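PDB 3NCX: intimin adherence protein from Escherichia coli O157:H7, which probably acts as a bacterial surface adhesin that attaches the pathogen to host cells by binding the translocated intimin receptor Tir. Local coordinates for residues 15-20 and 36-41; 49-54 and 77-82; 101-106 and 182-187; 145-150 and 162-167. The protein carries 1 engineered substitution. All coordinates share one frame; numbering follows the deposited sequence.

Contact 1: residues 15-20 and 36-41; sequences NKVDII and GQFKLK
Strands 17-19 and 37-39 run antiparallel, their axes 4.6 Å apart at the closest and their directions 139° apart, in register so that Asp-18 faces Lys-39 as a hydrogen-bonded pair and Ile-19 faces Phe-38 as a non-hydrogen-bonded one. The amide of Lys-39 gives the shortest bond, N to Asp-18 O at 2.8 Å, in the carbonyl plane on a lone pair; Asp-18 N to Lys-39 O and Ile-20 N to Gln-37 O, both 3.3 Å, approach from above the acceptor planes. On the face of Ile-19 and Phe-38, both methyls of Val-17 touch the phenyl ring at CD1; CG1 also packs on Phe-38 CB at 3.4 Å, and CG2 on Leu-40 CD2 at 3.6 Å. On the other face the Asp-18 and Lys-39 side chains run alongside each other, but the carboxylate forms its salt bridge to Arg-25. Lys-39 CG, anti to the carbonyl carbon (chi1 -51°), packs on Ile-20 CD1 at 3.4 Å; bends beyond it lead the amine away. Tyr-89 and Ile-91 of strand 86-91 cover the apolar face, as in the beta sandwich of bacterial Ig-like domains.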
loop_
_atom_site.group_PDB
_atom_site.type_symbol
_atom_site.label_atom_id
_atom_site.label_comp_id
_atom_site.label_asym_id
_atom_site.label_seq_id
_atom_site.Cartn_x
_atom_site.Cartn_y
_atom_site.Cartn_z
ATOM N N ASN A 15 10.288 15.192 -1.600
ATOM C CA ASN A 15 9.113 14.776 -2.354
ATOM C C ASN A 15 9.316 13.393 -2.961
ATOM O O ASN A 15 8.358 12.698 -3.302
ATOM C CB ASN A 15 8.789 15.795 -3.446
ATOM C CG ASN A 15 7.625 15.366 -4.313
ATOM O OD1 ASN A 15 6.471 15.406 -3.887
ATOM N ND2 ASN A 15 7.922 14.953 -5.541
ATOM N N LYS A 16 10.578 13.000 -3.090
ATOM C CA LYS A 16 10.925 11.680 -3.594
ATOM C C LYS A 16 10.787 10.661 -2.466
ATOM O O LYS A 16 11.458 10.762 -1.440
ATOM C CB LYS A 16 12.358 11.679 -4.131
ATOM C CG LYS A 16 12.615 10.674 -5.242
ATOM C CD LYS A 16 12.273 11.254 -6.611
ATOM C CE LYS A 16 13.179 12.431 -6.956
ATOM N NZ LYS A 16 12.916 12.971 -8.321
ATOM N N VAL A 17 9.910 9.682 -2.659
ATOM C CA VAL A 17 9.639 8.683 -1.631
ATOM C C VAL A 17 10.319 7.348 -1.932
ATOM O O VAL A 17 10.448 6.951 -3.089
ATOM C CB VAL A 17 8.121 8.467 -1.451
ATOM C CG1 VAL A 17 7.818 7.032 -1.071
ATOM C CG2 VAL A 17 7.566 9.434 -0.416
ATOM N N ASP A 18 10.756 6.664 -0.879
ATOM C CA ASP A 18 11.401 5.365 -1.024
ATOM C C ASP A 18 10.422 4.223 -0.763
ATOM O O ASP A 18 10.128 3.901 0.388
ATOM C CB ASP A 18 12.593 5.251 -0.073
ATOM C CG ASP A 18 13.258 3.891 -0.133
ATOM O OD1 ASP A 18 13.752 3.421 0.913
ATOM O OD2 ASP A 18 13.288 3.289 -1.229
ATOM N N ILE A 19 9.919 3.616 -1.834
ATOM C CA ILE A 19 9.004 2.485 -1.708
ATOM C C ILE A 19 9.767 1.223 -1.322
ATOM O O ILE A 19 10.658 0.776 -2.044
ATOM C CB ILE A 19 8.203 2.230 -3.001
ATOM C CG1 ILE A 19 7.199 3.359 -3.250
ATOM C CG2 ILE A 19 7.465 0.903 -2.913
ATOM C CD1 ILE A 19 7.818 4.646 -3.740
ATOM N N ILE A 20 9.404 0.656 -0.178
ATOM C CA ILE A 20 10.099 -0.498 0.379
ATOM C C ILE A 20 10.028 -1.733 -0.517
ATOM O O ILE A 20 10.971 -2.521 -0.573
ATOM C CB ILE A 20 9.531 -0.861 1.764
ATOM C CG1 ILE A 20 9.635 0.336 2.709
ATOM C CG2 ILE A 20 10.253 -2.066 2.342
ATOM C CD1 ILE A 20 11.051 0.834 2.897
ATOM N N GLY A 36 0.913 -0.945 2.633
ATOM C CA GLY A 36 2.128 -0.691 1.885
ATOM C C GLY A 36 2.967 0.303 2.662
ATOM O O GLY A 36 2.433 1.074 3.461
ATOM N N GLN A 37 4.277 0.295 2.437
ATOM C CA GLN A 37 5.177 1.111 3.244
ATOM C C GLN A 37 6.200 1.889 2.422
ATOM O O GLN A 37 6.600 1.462 1.338
ATOM C CB GLN A 37 5.883 0.236 4.281
ATOM C CG GLN A 37 4.923 -0.477 5.219
ATOM C CD GLN A 37 5.626 -1.416 6.172
ATOM O OE1 GLN A 37 6.536 -2.149 5.784
ATOM N NE2 GLN A 37 5.212 -1.398 7.432
ATOM N N PHE A 38 6.622 3.033 2.952
ATOM C CA PHE A 38 7.595 3.880 2.271
ATOM C C PHE A 38 8.338 4.800 3.239
ATOM O O PHE A 38 7.805 5.187 4.279
ATOM C CB PHE A 38 6.919 4.696 1.166
ATOM C CG PHE A 38 5.809 5.585 1.654
ATOM C CD1 PHE A 38 6.033 6.932 1.884
ATOM C CD2 PHE A 38 4.539 5.076 1.873
ATOM C CE1 PHE A 38 5.012 7.754 2.329
ATOM C CE2 PHE A 38 3.514 5.892 2.318
ATOM C CZ PHE A 38 3.751 7.232 2.546
ATOM N N LYS A 39 9.571 5.144 2.884
ATOM C CA LYS A 39 10.424 5.965 3.737
ATOM C C LYS A 39 10.449 7.419 3.280
ATOM O O LYS A 39 10.961 7.730 2.203
ATOM C CB LYS A 39 11.852 5.417 3.741
ATOM C CG LYS A 39 11.960 3.933 4.045
ATOM C CD LYS A 39 11.927 3.659 5.538
ATOM C CE LYS A 39 13.152 4.233 6.230
ATOM N NZ LYS A 39 13.219 3.830 7.662
ATOM N N LEU A 40 9.898 8.307 4.102
ATOM C CA LEU A 40 10.002 9.739 3.855
ATOM C C LEU A 40 11.407 10.221 4.207
ATOM O O LEU A 40 11.929 9.899 5.274
ATOM C CB LEU A 40 8.959 10.506 4.670
ATOM C CG LEU A 40 7.504 10.359 4.220
ATOM C CD1 LEU A 40 6.561 10.989 5.230
ATOM C CD2 LEU A 40 7.306 10.971 2.841
ATOM N N LYS A 41 12.015 10.985 3.304
ATOM C CA LYS A 41 13.379 11.462 3.500
ATOM C C LYS A 41 13.412 12.926 3.919
ATOM O O LYS A 41 13.077 13.810 3.134
ATOM C CB LYS A 41 14.198 11.276 2.221
ATOM C CG LYS A 41 15.643 11.753 2.321
ATOM C CD LYS A 41 16.588 10.615 2.687
ATOM C CE LYS A 41 16.274 10.032 4.056
ATOM N NZ LYS A 41 17.087 8.817 4.341
#

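Contact 2: residues 49-54 and 77-82; sequences YSWYSE and IKATSG
Ala-79 CB sits over one face of the Trp-51 indole, 3.7 Å from the centroid of the six-membered ring and 23° off its normal, a CH-pi contact. The methyl is nearest CZ3, whereas Ile-77 CG2 comes up to the ring at its edge, 4.1 Å from Trp-51 CE3. Trp-51 CG lies anti to its carbonyl carbon (chi1 -51°), and from there the ring reaches across to strand 77-81. Beside this aromatic contact Tyr-52 and Lys-78 form a hydrogen-bonded pair and exchange both amide bonds, each 2.9 Å from N to O, the one from Lys-78 N to Tyr-52 O being the straighter at 170°. Toward the other end Thr-80 N bonds Ser-50 O at 2.8 Å, and Thr-80 O takes two donors, Ser-50 N in a bent bond and Ser-50 OG. The serine hydroxyl stands between its own N and carbonyl carbon, which brings it onto a lone pair of that oxygen at 3.3 Å. Ser-50, Tyr-52, Lys-78 and Thr-80 point to the opposite face from Trp-51. There the extended Lys-78 chain crosses Glu-54 obliquely, with a long salt bridge of 3.5 Å from Glu-54 OE2 to Lys-78 NZ. Farther out, Leu-40 and Ala-42 of strand 37-43 pack on the indole, and the Tyr-49 hydroxyl bonds Gly-44 O. Strand 86-91 pairs with the far side of strand 75-81, which makes this an antiparallel pair of an outer and the middle strand of a three-stranded sheet of the Ig-like beta sandwich, the tryptophan on the face turned toward strand 37-43 of the other sheet.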
loop_
_atom_site.group_PDB
_atom_site.type_symbol
_atom_site.label_atom_id
_atom_site.label_comp_id
_atom_site.label_asym_id
_atom_site.label_seq_id
_atom_site.Cartn_x
_atom_site.Cartn_y
_atom_site.Cartn_z
ATOM N N TYR A 49 15.378 13.740 13.540
ATOM C CA TYR A 49 13.979 14.042 13.261
ATOM C C TYR A 49 13.010 13.183 14.066
ATOM O O TYR A 49 13.377 12.129 14.587
ATOM C CB TYR A 49 13.693 13.881 11.767
ATOM C CG TYR A 49 14.790 14.425 10.881
ATOM C CD1 TYR A 49 14.942 15.792 10.688
ATOM C CD2 TYR A 49 15.676 13.571 10.241
ATOM C CE1 TYR A 49 15.946 16.292 9.881
ATOM C CE2 TYR A 49 16.681 14.061 9.432
ATOM C CZ TYR A 49 16.813 15.422 9.254
ATOM O OH TYR A 49 17.815 15.911 8.446
ATOM N N SER A 50 11.772 13.654 14.165
ATOM C CA SER A 50 10.693 12.905 14.795
ATOM C C SER A 50 9.433 13.096 13.963
ATOM O O SER A 50 9.148 14.203 13.506
ATOM C CB SER A 50 10.465 13.385 16.229
ATOM O OG SER A 50 10.148 14.765 16.260
ATOM N N TRP A 51 8.680 12.020 13.760
ATOM C CA TRP A 51 7.555 12.058 12.833
ATOM C C TRP A 51 6.203 11.954 13.531
ATOM O O TRP A 51 6.092 11.391 14.620
ATOM C CB TRP A 51 7.707 10.963 11.775
ATOM C CG TRP A 51 9.047 10.989 11.108
ATOM C CD1 TRP A 51 10.215 10.477 11.597
ATOM C CD2 TRP A 51 9.365 11.564 9.836
ATOM N NE1 TRP A 51 11.238 10.695 10.707
ATOM C CE2 TRP A 51 10.742 11.360 9.616
ATOM C CE3 TRP A 51 8.618 12.229 8.858
ATOM C CZ2 TRP A 51 11.389 11.797 8.462
ATOM C CZ3 TRP A 51 9.262 12.663 7.712
ATOM C CH2 TRP A 51 10.632 12.444 7.524
ATOM N N TYR A 52 5.177 12.505 12.889
ATOM C CA TYR A 52 3.845 12.564 13.474
ATOM C C TYR A 52 2.765 12.473 12.401
ATOM O O TYR A 52 2.894 13.063 11.328
ATOM C CB TYR A 52 3.682 13.860 14.273
ATOM C CG TYR A 52 2.264 14.150 14.710
ATOM C CD1 TYR A 52 1.773 13.664 15.913
ATOM C CD2 TYR A 52 1.418 14.923 13.922
ATOM C CE1 TYR A 52 0.478 13.932 16.318
ATOM C CE2 TYR A 52 0.122 15.196 14.317
ATOM C CZ TYR A 52 -0.343 14.699 15.517
ATOM O OH TYR A 52 -1.631 14.969 15.916
ATOM N N SER A 53 1.701 11.735 12.697
ATOM C CA SER A 53 0.578 11.610 11.777
ATOM C C SER A 53 -0.644 12.333 12.324
ATOM O O SER A 53 -1.015 12.150 13.482
ATOM C CB SER A 53 0.247 10.137 11.530
ATOM O OG SER A 53 -0.906 10.008 10.715
ATOM N N GLU A 54 -1.270 13.155 11.490
ATOM C CA GLU A 54 -2.443 13.907 11.917
ATOM C C GLU A 54 -3.708 13.066 11.828
ATOM O O GLU A 54 -4.800 13.537 12.145
ATOM C CB GLU A 54 -2.595 15.188 11.097
ATOM C CG GLU A 54 -1.415 16.136 11.222
ATOM C CD GLU A 54 -1.794 17.576 10.946
ATOM O OE1 GLU A 54 -2.965 17.937 11.194
ATOM O OE2 GLU A 54 -0.927 18.344 10.481
ATOM N N ILE A 77 1.575 14.450 7.210
ATOM C CA ILE A 77 2.664 13.917 8.016
ATOM C C ILE A 77 3.669 15.019 8.320
ATOM O O ILE A 77 4.096 15.743 7.423
ATOM C CB ILE A 77 3.381 12.765 7.298
ATOM C CG1 ILE A 77 2.389 11.644 6.985
ATOM C CG2 ILE A 77 4.546 12.251 8.138
ATOM C CD1 ILE A 77 2.987 10.499 6.205
ATOM N N LYS A 78 4.041 15.145 9.590
ATOM C CA LYS A 78 4.964 16.196 10.006
ATOM C C LYS A 78 6.295 15.647 10.511
ATOM O O LYS A 78 6.335 14.681 11.274
ATOM C CB LYS A 78 4.323 17.084 11.076
ATOM C CG LYS A 78 3.216 17.988 10.555
ATOM C CD LYS A 78 2.692 18.906 11.648
ATOM C CE LYS A 78 1.639 19.857 11.107
ATOM N NZ LYS A 78 1.011 20.671 12.182
ATOM N N ALA A 79 7.381 16.273 10.074
ATOM C CA ALA A 79 8.713 15.925 10.546
ATOM C C ALA A 79 9.284 17.078 11.363
ATOM O O ALA A 79 9.287 18.225 10.916
ATOM C CB ALA A 79 9.625 15.601 9.376
ATOM N N THR A 80 9.762 16.772 12.565
ATOM C CA THR A 80 10.321 17.788 13.446
ATOM C C THR A 80 11.791 17.521 13.743
ATOM O O THR A 80 12.136 16.533 14.392
ATOM C CB THR A 80 9.543 17.884 14.772
ATOM O OG1 THR A 80 8.231 18.401 14.520
ATOM C CG2 THR A 80 10.259 18.801 15.747
ATOM N N SER A 81 12.652 18.410 13.261
ATOM C CA SER A 81 14.084 18.304 13.507
ATOM C C SER A 81 14.402 18.670 14.952
ATOM O O SER A 81 13.567 19.241 15.655
ATOM C CB SER A 81 14.858 19.211 12.551
ATOM O OG SER A 81 14.387 20.546 12.624
ATOM N N GLY A 82 15.612 18.339 15.389
ATOM C CA GLY A 82 16.020 18.590 16.757
ATOM C C GLY A 82 16.098 20.067 17.087
ATOM O O GLY A 82 15.965 20.462 18.245
#

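Contact 3: residues 101-106 and 182-187; sequences DKQAYY and NVYAVC
Val-183 O is held by two groups of the opposite segment: Ala-104 N donates a hydrogen bond of 2.9 Å almost along the C=O axis, and the CA-H of Gln-103 adds a weaker contact. Two further backbone bonds tie strands 101-103 and 184-187, Ala-185 N to Lys-102 O at 3.1 Å and Asp-101 N to Ala-185 O at 3.0 Å, both donors lying above the carbonyl planes. Gln-103 and Tyr-184 form a non-hydrogen-bonded pair between the Ala-104 and Ala-185 amide bonds. Extended beyond CG, the glutamine crosses the phenol obliquely and sets its CG over the ring centre, 3.6 Å from the centroid and only 5° off the normal, a CH-pi contact. Its amide stands upright on the ring, the two planes 88° apart. Asp-101 O meets the same ring at its edge, in plane. Water 1 accepts from both Gln-103 NE2, at 3.0 Å, and Asn-182 ND2; water 2 accepts from Val-183 N at 2.8 Å and lies 3.1 Å from Ala-104 O, to which it can donate. Ala-104 O also accepts Trp-149 NE1. Asp-101 OD1 lies near Cys-187 SG, which is disulfide-bonded to Cys-113. An antiparallel pairing of the first and last strands of the domain, with a disulfide to the end of its first helix, is characteristic of the C-type lectin-like fold.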
loop_
_atom_site.group_PDB
_atom_site.type_symbol
_atom_site.label_atom_id
_atom_site.label_comp_id
_atom_site.label_asym_id
_atom_site.label_seq_id
_atom_site.Cartn_x
_atom_site.Cartn_y
_atom_site.Cartn_z
ATOM N N ASP A 101 -8.817 -9.381 2.591
ATOM C CA ASP A 101 -9.579 -10.048 3.636
ATOM C C ASP A 101 -9.230 -11.530 3.678
ATOM O O ASP A 101 -8.209 -11.949 3.135
ATOM C CB ASP A 101 -11.080 -9.846 3.427
ATOM C CG ASP A 101 -11.552 -8.473 3.879
ATOM O OD1 ASP A 101 -11.330 -7.489 3.143
ATOM O OD2 ASP A 101 -12.148 -8.380 4.974
ATOM N N LYS A 102 -10.074 -12.323 4.326
ATOM C CA LYS A 102 -9.808 -13.749 4.473
ATOM C C LYS A 102 -10.069 -14.517 3.179
ATOM O O LYS A 102 -10.622 -13.976 2.222
ATOM C CB LYS A 102 -10.631 -14.334 5.624
ATOM C CG LYS A 102 -12.120 -14.033 5.553
ATOM C CD LYS A 102 -12.864 -14.701 6.701
ATOM C CE LYS A 102 -14.313 -14.241 6.778
ATOM N NZ LYS A 102 -15.070 -14.564 5.539
ATOM N N GLN A 103 -9.655 -15.782 3.156
ATOM C CA GLN A 103 -9.860 -16.638 1.993
ATOM C C GLN A 103 -11.308 -17.105 1.925
ATOM O O GLN A 103 -11.936 -17.360 2.954
ATOM C CB GLN A 103 -8.919 -17.844 2.042
ATOM C CG GLN A 103 -7.442 -17.481 2.101
ATOM C CD GLN A 103 -6.541 -18.703 2.098
ATOM O OE1 GLN A 103 -7.013 -19.837 2.165
ATOM N NE2 GLN A 103 -5.237 -18.476 2.019
ATOM N N ALA A 104 -11.832 -17.214 0.707
ATOM C CA ALA A 104 -13.221 -17.608 0.496
ATOM C C ALA A 104 -13.455 -18.022 -0.953
ATOM O O ALA A 104 -12.593 -17.827 -1.808
ATOM C CB ALA A 104 -14.155 -16.466 0.876
ATOM N N TYR A 105 -14.621 -18.599 -1.225
ATOM C CA TYR A 105 -14.998 -18.930 -2.593
ATOM C C TYR A 105 -15.493 -17.667 -3.283
ATOM O O TYR A 105 -15.825 -16.686 -2.618
ATOM C CB TYR A 105 -16.078 -20.012 -2.614
ATOM C CG TYR A 105 -15.653 -21.312 -1.971
ATOM C CD1 TYR A 105 -14.311 -21.661 -1.885
ATOM C CD2 TYR A 105 -16.592 -22.190 -1.449
ATOM C CE1 TYR A 105 -13.917 -22.846 -1.300
ATOM C CE2 TYR A 105 -16.208 -23.378 -0.860
ATOM C CZ TYR A 105 -14.870 -23.702 -0.786
ATOM O OH TYR A 105 -14.485 -24.887 -0.199
ATOM N N TYR A 106 -15.539 -17.686 -4.610
ATOM C CA TYR A 106 -15.885 -16.486 -5.366
ATOM C C TYR A 106 -17.157 -15.814 -4.855
ATOM O O TYR A 106 -17.153 -14.623 -4.541
ATOM C CB TYR A 106 -16.022 -16.782 -6.862
ATOM C CG TYR A 106 -16.245 -15.531 -7.683
ATOM C CD1 TYR A 106 -17.525 -15.040 -7.905
ATOM C CD2 TYR A 106 -15.172 -14.831 -8.219
ATOM C CE1 TYR A 106 -17.731 -13.892 -8.645
ATOM C CE2 TYR A 106 -15.369 -13.683 -8.961
ATOM C CZ TYR A 106 -16.650 -13.218 -9.171
ATOM O OH TYR A 106 -16.849 -12.075 -9.909
ATOM N N ASN A 182 -7.936 -21.568 -0.773
ATOM C CA ASN A 182 -6.655 -20.871 -0.864
ATOM C C ASN A 182 -6.688 -19.613 -1.730
ATOM O O ASN A 182 -5.663 -19.199 -2.269
ATOM C CB ASN A 182 -5.559 -21.820 -1.357
ATOM C CG ASN A 182 -5.382 -23.027 -0.456
ATOM O OD1 ASN A 182 -5.636 -24.162 -0.862
ATOM N ND2 ASN A 182 -4.944 -22.789 0.775
ATOM N N VAL A 183 -7.861 -19.003 -1.860
ATOM C CA VAL A 183 -7.993 -17.769 -2.629
ATOM C C VAL A 183 -8.517 -16.637 -1.752
ATOM O O VAL A 183 -9.577 -16.759 -1.136
ATOM C CB VAL A 183 -8.925 -17.944 -3.842
ATOM C CG1 VAL A 183 -8.922 -16.684 -4.688
ATOM C CG2 VAL A 183 -8.499 -19.145 -4.670
ATOM N N TYR A 184 -7.772 -15.537 -1.699
ATOM C CA TYR A 184 -8.126 -14.407 -0.847
ATOM C C TYR A 184 -9.184 -13.506 -1.472
ATOM O O TYR A 184 -9.195 -13.293 -2.684
ATOM C CB TYR A 184 -6.884 -13.579 -0.505
ATOM C CG TYR A 184 -5.973 -14.238 0.501
ATOM C CD1 TYR A 184 -5.001 -15.141 0.098
ATOM C CD2 TYR A 184 -6.086 -13.958 1.856
ATOM C CE1 TYR A 184 -4.167 -15.749 1.013
ATOM C CE2 TYR A 184 -5.256 -14.560 2.779
ATOM C CZ TYR A 184 -4.297 -15.455 2.353
ATOM O OH TYR A 184 -3.465 -16.060 3.268
ATOM N N ALA A 185 -10.070 -12.980 -0.634
ATOM C CA ALA A 185 -11.052 -12.001 -1.077
ATOM C C ALA A 185 -10.449 -10.606 -0.998
ATOM O O ALA A 185 -10.364 -10.019 0.081
ATOM C CB ALA A 185 -12.310 -12.085 -0.228
ATOM N N VAL A 186 -10.018 -10.083 -2.142
ATOM C CA VAL A 186 -9.404 -8.761 -2.188
ATOM C C VAL A 186 -10.415 -7.696 -2.599
ATOM O O VAL A 186 -10.917 -7.696 -3.723
ATOM C CB VAL A 186 -8.190 -8.724 -3.139
ATOM C CG1 VAL A 186 -7.654 -7.308 -3.259
ATOM C CG2 VAL A 186 -7.101 -9.662 -2.644
ATOM N N CYS A 187 -10.710 -6.791 -1.673
ATOM C CA CYS A 187 -11.662 -5.722 -1.926
ATOM C C CYS A 187 -10.960 -4.507 -2.513
ATOM O O CYS A 187 -9.950 -4.043 -1.984
ATOM C CB CYS A 187 -12.390 -5.334 -0.637
ATOM S SG CYS A 187 -13.258 -6.700 0.174
HETATM O O HOH W 1 -3.196 -20.570 1.320
HETATM O O HOH W 2 -10.397 -19.875 -1.210
#

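Contact 4: residues 145-150 and 162-167; sequences SITAWI and SSTYNL
Ile-150 is the densely packed end: it points at strand 162-166 and lays CD1 against the backbone and CB of Tyr-165, the CB 3.7 Å away. Next to it the Trp-149 and Thr-164 side chains run alongside each other, with Trp-149 CE3 3.8 Å from Thr-164 CG2; Ser-162 CB touches the same benzo ring, while Ser-162 O comes to its edge. The indole NE1 is spent on Ala-104 O, and Tyr-106 meets the indole in an edge-to-face contact. Tyr-165 has CG anti to its backbone N (chi1 178°), which carries the phenol away from strand 147-149, so the face of Ala-148 and Tyr-165 is covered by helix 121-131. These two residues make the central hydrogen-bonded pair, Tyr-165 N to Ala-148 O at 3.1 Å lying in the carbonyl plane and Ala-148 N to Tyr-165 O at 2.9 Å coming from above it. The two strands, with 172-177 on the far side of 161-166, form the antiparallel second sheet of the C-type lectin-like fold. Toward Ser-145 and Thr-147, both partly exposed, polar bonds are added, while Thr-147 CG2 still packs on Thr-164 CB at 3.6 Å. Asn-166, CG anti to its backbone N, turns its amide across the chain: ND2 donates nearly in the amide plane to Ser-145 OG, and OD1 accepts Ile-146 N at 3.0 Å from above the carbonyl plane. That oxygen also takes Ile-168 N in an Asx turn. Leu-167 N reaches Ile-146 O at 2.9 Å, whereas the aliphatic ends of these two residues meet only at 4.2 Å, Ile-146 CG2 to Leu-167 CD1.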
loop_
_atom_site.group_PDB
_atom_site.type_symbol
_atom_site.label_atom_id
_atom_site.label_comp_id
_atom_site.label_asym_id
_atom_site.label_seq_id
_atom_site.Cartn_x
_atom_site.Cartn_y
_atom_site.Cartn_z
ATOM N N SER A 145 2.338 -16.609 -0.807
ATOM C CA SER A 145 1.445 -16.455 -1.946
ATOM C C SER A 145 0.150 -15.763 -1.540
ATOM O O SER A 145 -0.410 -16.048 -0.483
ATOM C CB SER A 145 1.129 -17.822 -2.554
ATOM O OG SER A 145 0.043 -17.743 -3.460
ATOM N N ILE A 146 -0.318 -14.849 -2.383
ATOM C CA ILE A 146 -1.601 -14.198 -2.164
ATOM C C ILE A 146 -2.419 -14.198 -3.450
ATOM O O ILE A 146 -2.406 -13.227 -4.209
ATOM C CB ILE A 146 -1.441 -12.748 -1.663
ATOM C CG1 ILE A 146 -0.575 -12.704 -0.404
ATOM C CG2 ILE A 146 -2.803 -12.129 -1.383
ATOM C CD1 ILE A 146 -0.409 -11.314 0.165
ATOM N N THR A 147 -3.122 -15.300 -3.695
ATOM C CA THR A 147 -3.986 -15.412 -4.862
ATOM C C THR A 147 -5.261 -14.609 -4.631
ATOM O O THR A 147 -5.915 -14.751 -3.596
ATOM C CB THR A 147 -4.347 -16.884 -5.165
ATOM O OG1 THR A 147 -3.152 -17.630 -5.427
ATOM C CG2 THR A 147 -5.260 -16.971 -6.373
ATOM N N ALA A 148 -5.609 -13.763 -5.595
ATOM C CA ALA A 148 -6.771 -12.891 -5.459
ATOM C C ALA A 148 -7.807 -13.130 -6.555
ATOM O O ALA A 148 -7.459 -13.335 -7.718
ATOM C CB ALA A 148 -6.334 -11.433 -5.451
ATOM N N TRP A 149 -9.083 -13.101 -6.180
ATOM C CA TRP A 149 -10.163 -13.240 -7.150
ATOM C C TRP A 149 -10.224 -12.031 -8.075
ATOM O O TRP A 149 -10.007 -10.899 -7.647
ATOM C CB TRP A 149 -11.517 -13.393 -6.448
ATOM C CG TRP A 149 -11.761 -14.736 -5.826
ATOM C CD1 TRP A 149 -11.868 -15.015 -4.491
ATOM C CD2 TRP A 149 -11.939 -15.981 -6.510
ATOM N NE1 TRP A 149 -12.100 -16.355 -4.306
ATOM C CE2 TRP A 149 -12.147 -16.972 -5.529
ATOM C CE3 TRP A 149 -11.942 -16.355 -7.859
ATOM C CZ2 TRP A 149 -12.353 -18.314 -5.852
ATOM C CZ3 TRP A 149 -12.148 -17.687 -8.177
ATOM C CH2 TRP A 149 -12.350 -18.650 -7.177
ATOM N N ILE A 150 -10.513 -12.276 -9.348
ATOM C CA ILE A 150 -10.849 -11.206 -10.278
ATOM C C ILE A 150 -12.345 -11.305 -10.550
ATOM O O ILE A 150 -12.893 -12.406 -10.588
ATOM C CB ILE A 150 -10.066 -11.316 -11.609
ATOM C CG1 ILE A 150 -8.643 -10.776 -11.455
ATOM C CG2 ILE A 150 -10.766 -10.533 -12.709
ATOM C CD1 ILE A 150 -7.752 -11.612 -10.578
ATOM N N SER A 162 -13.595 -18.293 -12.603
ATOM C CA SER A 162 -13.134 -16.919 -12.553
ATOM C C SER A 162 -11.618 -16.908 -12.452
ATOM O O SER A 162 -11.037 -17.663 -11.675
ATOM C CB SER A 162 -13.751 -16.192 -11.360
ATOM O OG SER A 162 -13.464 -14.807 -11.407
ATOM N N SER A 163 -10.979 -16.058 -13.248
ATOM C CA SER A 163 -9.526 -15.962 -13.247
ATOM C C SER A 163 -9.004 -15.326 -11.960
ATOM O O SER A 163 -9.751 -14.674 -11.230
ATOM C CB SER A 163 -9.049 -15.176 -14.466
ATOM O OG SER A 163 -9.731 -13.940 -14.563
ATOM N N THR A 164 -7.718 -15.523 -11.686
ATOM C CA THR A 164 -7.098 -14.992 -10.476
ATOM C C THR A 164 -5.730 -14.384 -10.760
ATOM O O THR A 164 -5.122 -14.648 -11.795
ATOM C CB THR A 164 -6.928 -16.081 -9.397
ATOM O OG1 THR A 164 -6.093 -17.132 -9.901
ATOM C CG2 THR A 164 -8.276 -16.655 -8.991
ATOM N N TYR A 165 -5.253 -13.569 -9.827
ATOM C CA TYR A 165 -3.932 -12.962 -9.928
ATOM C C TYR A 165 -3.261 -12.942 -8.557
ATOM O O TYR A 165 -3.887 -12.597 -7.555
ATOM C CB TYR A 165 -4.032 -11.541 -10.489
ATOM C CG TYR A 165 -2.700 -10.830 -10.586
ATOM C CD1 TYR A 165 -1.820 -11.105 -11.624
ATOM C CD2 TYR A 165 -2.324 -9.882 -9.642
ATOM C CE1 TYR A 165 -0.601 -10.459 -11.719
ATOM C CE2 TYR A 165 -1.107 -9.230 -9.729
ATOM C CZ TYR A 165 -0.249 -9.523 -10.770
ATOM O OH TYR A 165 0.965 -8.880 -10.866
ATOM N N ASN A 166 -1.988 -13.317 -8.516
ATOM C CA ASN A 166 -1.255 -13.390 -7.257
ATOM C C ASN A 166 -0.456 -12.117 -6.979
ATOM O O ASN A 166 0.396 -11.722 -7.776
ATOM C CB ASN A 166 -0.338 -14.612 -7.256
ATOM C CG ASN A 166 0.187 -14.950 -5.876
ATOM O OD1 ASN A 166 0.568 -14.068 -5.105
ATOM N ND2 ASN A 166 0.206 -16.237 -5.554
ATOM N N LEU A 167 -0.734 -11.483 -5.843
ATOM C CA LEU A 167 -0.126 -10.199 -5.502
ATOM C C LEU A 167 1.343 -10.308 -5.094
ATOM O O LEU A 167 1.997 -9.297 -4.832
ATOM C CB LEU A 167 -0.929 -9.509 -4.398
ATOM C CG LEU A 167 -2.341 -9.073 -4.795
ATOM C CD1 LEU A 167 -3.114 -8.572 -3.586
ATOM C CD2 LEU A 167 -2.279 -8.007 -5.878
#

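How the contacts relate
The four antiparallel pairs fall into two domains on opposite sides of the chain's centre. Contacts 1 and 2 belong to the Ig-like domain and to different sheets of it, yet they touch through Leu-40, which packs on Trp-51 and Ile-77. Contacts 3 and 4 share the C-type lectin-like domain, their centres about 9 Å apart, and contact 4 is nested in the loop closed by contact 3; Tyr-184 N probably bonds Thr-147 O between them. Contacts 1 and 4 are buried, the first mainly apolar on its inner face, the second adding the bonds of a buried asparagine. Contacts 2 and 3 are partly buried: one sets tryptophan packing beside a long salt bridge, the other has bridging waters.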